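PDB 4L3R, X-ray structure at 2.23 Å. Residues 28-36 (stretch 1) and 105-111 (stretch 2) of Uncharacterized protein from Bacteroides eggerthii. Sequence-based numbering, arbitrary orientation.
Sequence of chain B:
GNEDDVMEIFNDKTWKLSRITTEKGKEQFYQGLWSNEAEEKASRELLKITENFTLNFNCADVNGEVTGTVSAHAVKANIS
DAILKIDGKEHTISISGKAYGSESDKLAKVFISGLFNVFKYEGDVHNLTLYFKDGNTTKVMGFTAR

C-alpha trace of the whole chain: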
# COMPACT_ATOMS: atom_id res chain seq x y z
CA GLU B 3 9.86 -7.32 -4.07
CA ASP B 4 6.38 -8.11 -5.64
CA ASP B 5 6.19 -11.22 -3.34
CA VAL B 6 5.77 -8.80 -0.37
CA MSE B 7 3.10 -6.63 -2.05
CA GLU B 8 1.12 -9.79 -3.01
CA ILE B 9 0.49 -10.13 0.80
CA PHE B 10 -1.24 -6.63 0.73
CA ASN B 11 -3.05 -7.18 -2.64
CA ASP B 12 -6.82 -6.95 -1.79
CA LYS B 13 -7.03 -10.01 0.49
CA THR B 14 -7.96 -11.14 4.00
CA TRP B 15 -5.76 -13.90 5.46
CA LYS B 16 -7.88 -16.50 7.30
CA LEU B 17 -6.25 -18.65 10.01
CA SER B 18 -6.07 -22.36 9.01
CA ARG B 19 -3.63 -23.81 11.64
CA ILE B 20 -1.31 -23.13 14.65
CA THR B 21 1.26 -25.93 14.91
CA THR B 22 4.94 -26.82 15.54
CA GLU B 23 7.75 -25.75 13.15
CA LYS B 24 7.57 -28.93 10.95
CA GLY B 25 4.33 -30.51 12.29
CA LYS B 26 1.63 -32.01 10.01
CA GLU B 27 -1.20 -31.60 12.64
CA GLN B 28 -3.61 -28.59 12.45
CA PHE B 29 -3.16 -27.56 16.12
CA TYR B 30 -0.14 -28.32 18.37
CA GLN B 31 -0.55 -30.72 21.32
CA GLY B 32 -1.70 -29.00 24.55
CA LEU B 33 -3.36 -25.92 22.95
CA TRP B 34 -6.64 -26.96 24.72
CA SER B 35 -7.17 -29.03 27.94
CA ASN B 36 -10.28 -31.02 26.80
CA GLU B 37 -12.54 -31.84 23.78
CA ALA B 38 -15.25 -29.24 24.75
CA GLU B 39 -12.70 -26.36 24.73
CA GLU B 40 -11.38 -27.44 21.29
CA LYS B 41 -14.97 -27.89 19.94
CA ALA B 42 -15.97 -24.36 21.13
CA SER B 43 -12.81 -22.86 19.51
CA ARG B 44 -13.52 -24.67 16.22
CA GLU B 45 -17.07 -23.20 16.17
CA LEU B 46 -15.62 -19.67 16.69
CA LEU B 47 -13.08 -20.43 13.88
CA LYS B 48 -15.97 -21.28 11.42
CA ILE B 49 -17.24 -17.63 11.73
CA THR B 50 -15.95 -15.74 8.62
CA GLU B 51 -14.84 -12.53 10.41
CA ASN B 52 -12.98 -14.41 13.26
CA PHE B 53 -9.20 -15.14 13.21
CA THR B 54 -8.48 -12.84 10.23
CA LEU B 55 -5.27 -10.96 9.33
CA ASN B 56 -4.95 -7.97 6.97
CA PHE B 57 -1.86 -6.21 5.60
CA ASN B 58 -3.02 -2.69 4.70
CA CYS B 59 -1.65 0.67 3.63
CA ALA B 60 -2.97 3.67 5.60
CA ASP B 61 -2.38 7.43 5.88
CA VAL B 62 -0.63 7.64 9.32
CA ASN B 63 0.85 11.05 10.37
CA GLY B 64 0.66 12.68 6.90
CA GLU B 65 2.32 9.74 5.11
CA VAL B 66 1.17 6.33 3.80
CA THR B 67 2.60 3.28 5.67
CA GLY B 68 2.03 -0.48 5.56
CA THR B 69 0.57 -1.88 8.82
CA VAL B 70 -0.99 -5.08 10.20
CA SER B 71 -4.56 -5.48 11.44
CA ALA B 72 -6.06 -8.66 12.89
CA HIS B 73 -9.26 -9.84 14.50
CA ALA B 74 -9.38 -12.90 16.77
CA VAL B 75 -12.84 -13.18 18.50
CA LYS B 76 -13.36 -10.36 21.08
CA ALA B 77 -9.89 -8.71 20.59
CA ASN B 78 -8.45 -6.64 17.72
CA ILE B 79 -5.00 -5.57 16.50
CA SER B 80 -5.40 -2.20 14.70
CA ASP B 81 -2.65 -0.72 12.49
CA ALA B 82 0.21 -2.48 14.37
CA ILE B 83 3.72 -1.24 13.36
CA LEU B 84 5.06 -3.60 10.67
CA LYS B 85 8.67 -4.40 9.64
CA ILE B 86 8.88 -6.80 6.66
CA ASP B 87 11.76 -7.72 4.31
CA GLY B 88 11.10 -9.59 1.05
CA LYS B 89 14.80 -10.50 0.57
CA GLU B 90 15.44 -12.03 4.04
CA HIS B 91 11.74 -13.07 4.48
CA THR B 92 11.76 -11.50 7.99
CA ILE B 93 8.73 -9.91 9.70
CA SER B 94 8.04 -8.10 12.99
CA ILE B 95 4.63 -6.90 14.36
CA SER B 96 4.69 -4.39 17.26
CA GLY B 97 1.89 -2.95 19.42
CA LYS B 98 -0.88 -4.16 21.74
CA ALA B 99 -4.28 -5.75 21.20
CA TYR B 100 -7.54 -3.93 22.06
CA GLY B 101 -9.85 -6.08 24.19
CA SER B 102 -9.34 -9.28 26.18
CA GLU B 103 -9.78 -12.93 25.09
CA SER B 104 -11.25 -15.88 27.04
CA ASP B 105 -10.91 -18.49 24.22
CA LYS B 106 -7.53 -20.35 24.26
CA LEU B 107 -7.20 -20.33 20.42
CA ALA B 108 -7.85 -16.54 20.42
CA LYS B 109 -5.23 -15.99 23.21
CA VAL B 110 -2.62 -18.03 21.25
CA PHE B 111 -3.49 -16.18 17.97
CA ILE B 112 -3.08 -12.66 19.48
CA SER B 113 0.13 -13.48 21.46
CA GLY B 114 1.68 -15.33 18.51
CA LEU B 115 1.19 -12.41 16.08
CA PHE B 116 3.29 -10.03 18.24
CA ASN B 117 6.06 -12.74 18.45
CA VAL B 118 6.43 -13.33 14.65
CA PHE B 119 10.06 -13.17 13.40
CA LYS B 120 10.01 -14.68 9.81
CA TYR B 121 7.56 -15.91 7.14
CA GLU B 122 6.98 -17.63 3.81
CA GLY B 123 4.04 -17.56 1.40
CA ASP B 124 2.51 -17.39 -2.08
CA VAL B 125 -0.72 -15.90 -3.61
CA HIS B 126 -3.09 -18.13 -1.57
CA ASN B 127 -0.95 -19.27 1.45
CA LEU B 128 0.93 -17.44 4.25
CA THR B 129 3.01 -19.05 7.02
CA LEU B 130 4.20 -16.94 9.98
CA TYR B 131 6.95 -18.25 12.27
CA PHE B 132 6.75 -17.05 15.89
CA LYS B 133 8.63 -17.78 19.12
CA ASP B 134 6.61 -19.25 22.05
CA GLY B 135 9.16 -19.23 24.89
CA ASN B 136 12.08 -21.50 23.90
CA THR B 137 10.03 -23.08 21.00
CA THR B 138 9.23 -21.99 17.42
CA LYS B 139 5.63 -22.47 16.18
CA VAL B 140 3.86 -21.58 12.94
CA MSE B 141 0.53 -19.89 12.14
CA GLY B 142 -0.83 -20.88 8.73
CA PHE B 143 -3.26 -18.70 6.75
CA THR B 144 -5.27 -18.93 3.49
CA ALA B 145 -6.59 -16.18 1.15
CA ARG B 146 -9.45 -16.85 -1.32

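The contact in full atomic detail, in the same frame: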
# COMPACT_ATOMS: atom_id res chain seq x y z
N GLN B 28 -3.01 -29.93 12.57
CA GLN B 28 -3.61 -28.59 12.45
C GLN B 28 -3.29 -27.73 13.67
O GLN B 28 -2.94 -26.57 13.50
CB GLN B 28 -5.13 -28.68 12.27
CG GLN B 28 -5.76 -27.36 11.82
CD GLN B 28 -7.25 -27.45 11.66
OE1 GLN B 28 -7.89 -28.41 12.08
NE2 GLN B 28 -7.85 -26.43 11.06
N PHE B 29 -3.44 -28.28 14.88
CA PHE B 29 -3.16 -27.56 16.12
C PHE B 29 -2.18 -28.34 16.97
O PHE B 29 -2.31 -29.57 17.07
CB PHE B 29 -4.44 -27.27 16.89
CG PHE B 29 -5.38 -26.40 16.09
CD1 PHE B 29 -5.07 -25.06 15.85
CD2 PHE B 29 -6.52 -26.92 15.51
CE1 PHE B 29 -5.90 -24.27 15.08
CE2 PHE B 29 -7.38 -26.11 14.77
CZ PHE B 29 -7.05 -24.79 14.54
N TYR B 30 -1.18 -27.65 17.57
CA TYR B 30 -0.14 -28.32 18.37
C TYR B 30 -0.75 -28.97 19.62
O TYR B 30 -1.83 -28.58 20.06
CB TYR B 30 1.02 -27.37 18.77
CG TYR B 30 0.64 -26.15 19.58
CD1 TYR B 30 0.55 -26.21 20.97
CD2 TYR B 30 0.49 -24.91 18.98
CE1 TYR B 30 0.23 -25.09 21.73
CE2 TYR B 30 0.14 -23.78 19.73
CZ TYR B 30 0.07 -23.86 21.11
OH TYR B 30 -0.21 -22.75 21.87
N GLN B 31 -0.07 -29.98 20.16
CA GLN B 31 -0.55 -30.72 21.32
C GLN B 31 -0.51 -29.82 22.58
O GLN B 31 0.51 -29.18 22.84
CB GLN B 31 0.30 -31.99 21.52
CG GLN B 31 -0.42 -33.13 22.23
CD GLN B 31 0.34 -34.43 22.07
OE1 GLN B 31 1.58 -34.47 22.15
NE2 GLN B 31 -0.36 -35.53 21.81
N GLY B 32 -1.61 -29.79 23.33
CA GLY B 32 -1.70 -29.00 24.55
C GLY B 32 -2.25 -27.59 24.38
O GLY B 32 -2.21 -26.81 25.34
N LEU B 33 -2.77 -27.25 23.19
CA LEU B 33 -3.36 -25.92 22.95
C LEU B 33 -4.63 -25.79 23.82
O LEU B 33 -4.82 -24.76 24.47
CB LEU B 33 -3.67 -25.74 21.46
CG LEU B 33 -3.65 -24.30 20.93
CD1 LEU B 33 -3.68 -24.29 19.41
CD2 LEU B 33 -4.80 -23.48 21.47
N TRP B 34 -5.44 -26.86 23.87
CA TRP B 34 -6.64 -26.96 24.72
C TRP B 34 -6.41 -28.04 25.79
O TRP B 34 -5.47 -28.82 25.67
CB TRP B 34 -7.87 -27.30 23.87
CG TRP B 34 -8.18 -26.27 22.83
CD1 TRP B 34 -8.77 -25.06 23.03
CD2 TRP B 34 -7.90 -26.35 21.42
NE1 TRP B 34 -8.92 -24.40 21.83
CE2 TRP B 34 -8.37 -25.16 20.83
CE3 TRP B 34 -7.32 -27.33 20.59
CZ2 TRP B 34 -8.30 -24.92 19.45
CZ3 TRP B 34 -7.22 -27.08 19.23
CH2 TRP B 34 -7.72 -25.89 18.68
N SER B 35 -7.25 -28.05 26.84
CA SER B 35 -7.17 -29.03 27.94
C SER B 35 -8.19 -30.18 27.79
O SER B 35 -8.04 -31.20 28.46
CB SER B 35 -7.42 -28.34 29.29
OG SER B 35 -6.36 -27.48 29.67
N ASN B 36 -9.25 -30.00 26.96
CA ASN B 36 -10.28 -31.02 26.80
C ASN B 36 -11.00 -30.87 25.46
O ASN B 36 -10.81 -29.85 24.79
CB ASN B 36 -11.29 -30.95 27.97
CG ASN B 36 -11.90 -29.58 28.17
OD1 ASN B 36 -12.71 -29.11 27.37
ND2 ASN B 36 -11.55 -28.91 29.26
N ASP B 105 -11.16 -17.28 25.01
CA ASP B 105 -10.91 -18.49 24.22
C ASP B 105 -9.40 -18.75 24.07
O ASP B 105 -8.66 -17.83 23.73
CB ASP B 105 -11.56 -18.34 22.83
CG ASP B 105 -11.63 -19.63 22.07
OD1 ASP B 105 -12.56 -20.42 22.32
OD2 ASP B 105 -10.75 -19.87 21.22
N LYS B 106 -8.96 -19.99 24.33
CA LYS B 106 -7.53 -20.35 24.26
C LYS B 106 -6.95 -20.19 22.86
O LYS B 106 -5.80 -19.77 22.75
CB LYS B 106 -7.28 -21.78 24.76
CG LYS B 106 -7.49 -21.92 26.27
CD LYS B 106 -7.14 -23.33 26.72
CE LYS B 106 -7.25 -23.52 28.22
NZ LYS B 106 -6.76 -24.86 28.64
N LEU B 107 -7.71 -20.52 21.79
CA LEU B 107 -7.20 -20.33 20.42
C LEU B 107 -6.99 -18.84 20.14
O LEU B 107 -5.99 -18.47 19.52
CB LEU B 107 -8.13 -20.95 19.37
CG LEU B 107 -7.61 -20.94 17.92
CD1 LEU B 107 -6.33 -21.76 17.78
CD2 LEU B 107 -8.67 -21.45 16.96
N ALA B 108 -7.93 -17.99 20.60
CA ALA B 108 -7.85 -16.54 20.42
C ALA B 108 -6.66 -15.94 21.20
O ALA B 108 -5.99 -15.05 20.69
CB ALA B 108 -9.15 -15.88 20.86
N LYS B 109 -6.38 -16.46 22.41
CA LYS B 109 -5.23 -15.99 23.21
C LYS B 109 -3.91 -16.32 22.50
O LYS B 109 -3.01 -15.48 22.45
CB LYS B 109 -5.23 -16.63 24.61
CG LYS B 109 -6.27 -16.08 25.57
CD LYS B 109 -6.25 -16.89 26.87
CE LYS B 109 -7.22 -16.39 27.90
NZ LYS B 109 -7.15 -17.17 29.16
N VAL B 110 -3.80 -17.56 21.97
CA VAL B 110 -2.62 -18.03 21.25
C VAL B 110 -2.42 -17.21 19.95
O VAL B 110 -1.30 -16.84 19.62
CB VAL B 110 -2.73 -19.56 20.97
CG1 VAL B 110 -1.71 -20.02 19.92
CG2 VAL B 110 -2.55 -20.35 22.26
N PHE B 111 -3.51 -16.95 19.22
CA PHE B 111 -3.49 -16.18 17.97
C PHE B 111 -2.94 -14.76 18.19
O PHE B 111 -2.01 -14.35 17.50
CB PHE B 111 -4.91 -16.11 17.39
CG PHE B 111 -5.07 -15.32 16.11
CD1 PHE B 111 -4.78 -15.90 14.89
CD2 PHE B 111 -5.59 -14.04 16.13
CE1 PHE B 111 -4.98 -15.20 13.71
CE2 PHE B 111 -5.79 -13.33 14.94
CZ PHE B 111 -5.49 -13.92 13.73

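A helix can be held against an irregular segment without a single hydrogen bond between them, provided that one side of the helix offers a row of side chains and the segment folds so as to meet them. Residues 28-36 and 105-111 of this Bacteroides eggerthii protein illustrate the point. The first stretch has no regular helix or strand, whereas the second enters a helix at Lys-106. The two backbones keep their distance, with Trp-34 CA and Lys-106 CA, the closest pair of alpha carbons, 6.7 Å apart, and the space between is filled by side chains. Together they bury 389 Å².

Three helical residues, Lys-106, Leu-107 and Val-110, supply nearly all of the helix's share. Lys-106 and Val-110 are four residues apart, about one helical turn, and the backbone bond from Val-110 N to Lys-106 O (3.1 Å) joins them; both direct their CA-to-CB bonds toward the other stretch. At the helix start, Asp-105 caps first-turn amides that have no carbonyl of a preceding turn to bond to, its OD2 accepting weak bonds from Leu-107 N (3.2 Å) and Ala-108 N (3.4 Å).

Lys-106 covers the most surface, and its hydrocarbon makes contacts of its own along the way. Lys-106 CB lies 4.0 Å from Trp-34 CD1, and the extended m,t,t,t chain carries Lys-106 CD to 3.5 Å from Leu-33 O. The amine reaches Ser-35, with Lys-106 NZ 2.8 Å from Ser-35 OG, yet the angle is too poor for a hydrogen bond; NZ is satisfied elsewhere in the structure.

Leu-107 is buried, and its neighbours are almost wholly apolar. Its CD1 meets Phe-29 CE1 at 3.7 Å and Leu-33 CD1 at 4.0 Å, while its CB lies 4.0 Å from Trp-34 CZ2. Two aromatic rings and an aliphatic chain thus converge on one leucine, a pairing that rests on dispersion and the exclusion of water rather than on directional bonds.

Val-110 extends the apolar surface. Its CG2 packs 3.9 Å from Leu-33 CD2 and 3.4 Å from Tyr-30 OH, and its CG1 lies at the edge of the tyrosine ring, 4.2 Å from Tyr-30 CE2. Leu-33 touches all three helical residues, and more of its surface is covered than that of any other residue of its stretch. A type II turn from Tyr-30 to Leu-33 links these two residues, both of which touch Val-110. Gly-32 suits the turn: at its phi/psi of 92/9, a CB would be jammed against the carbonyl O of Gln-31.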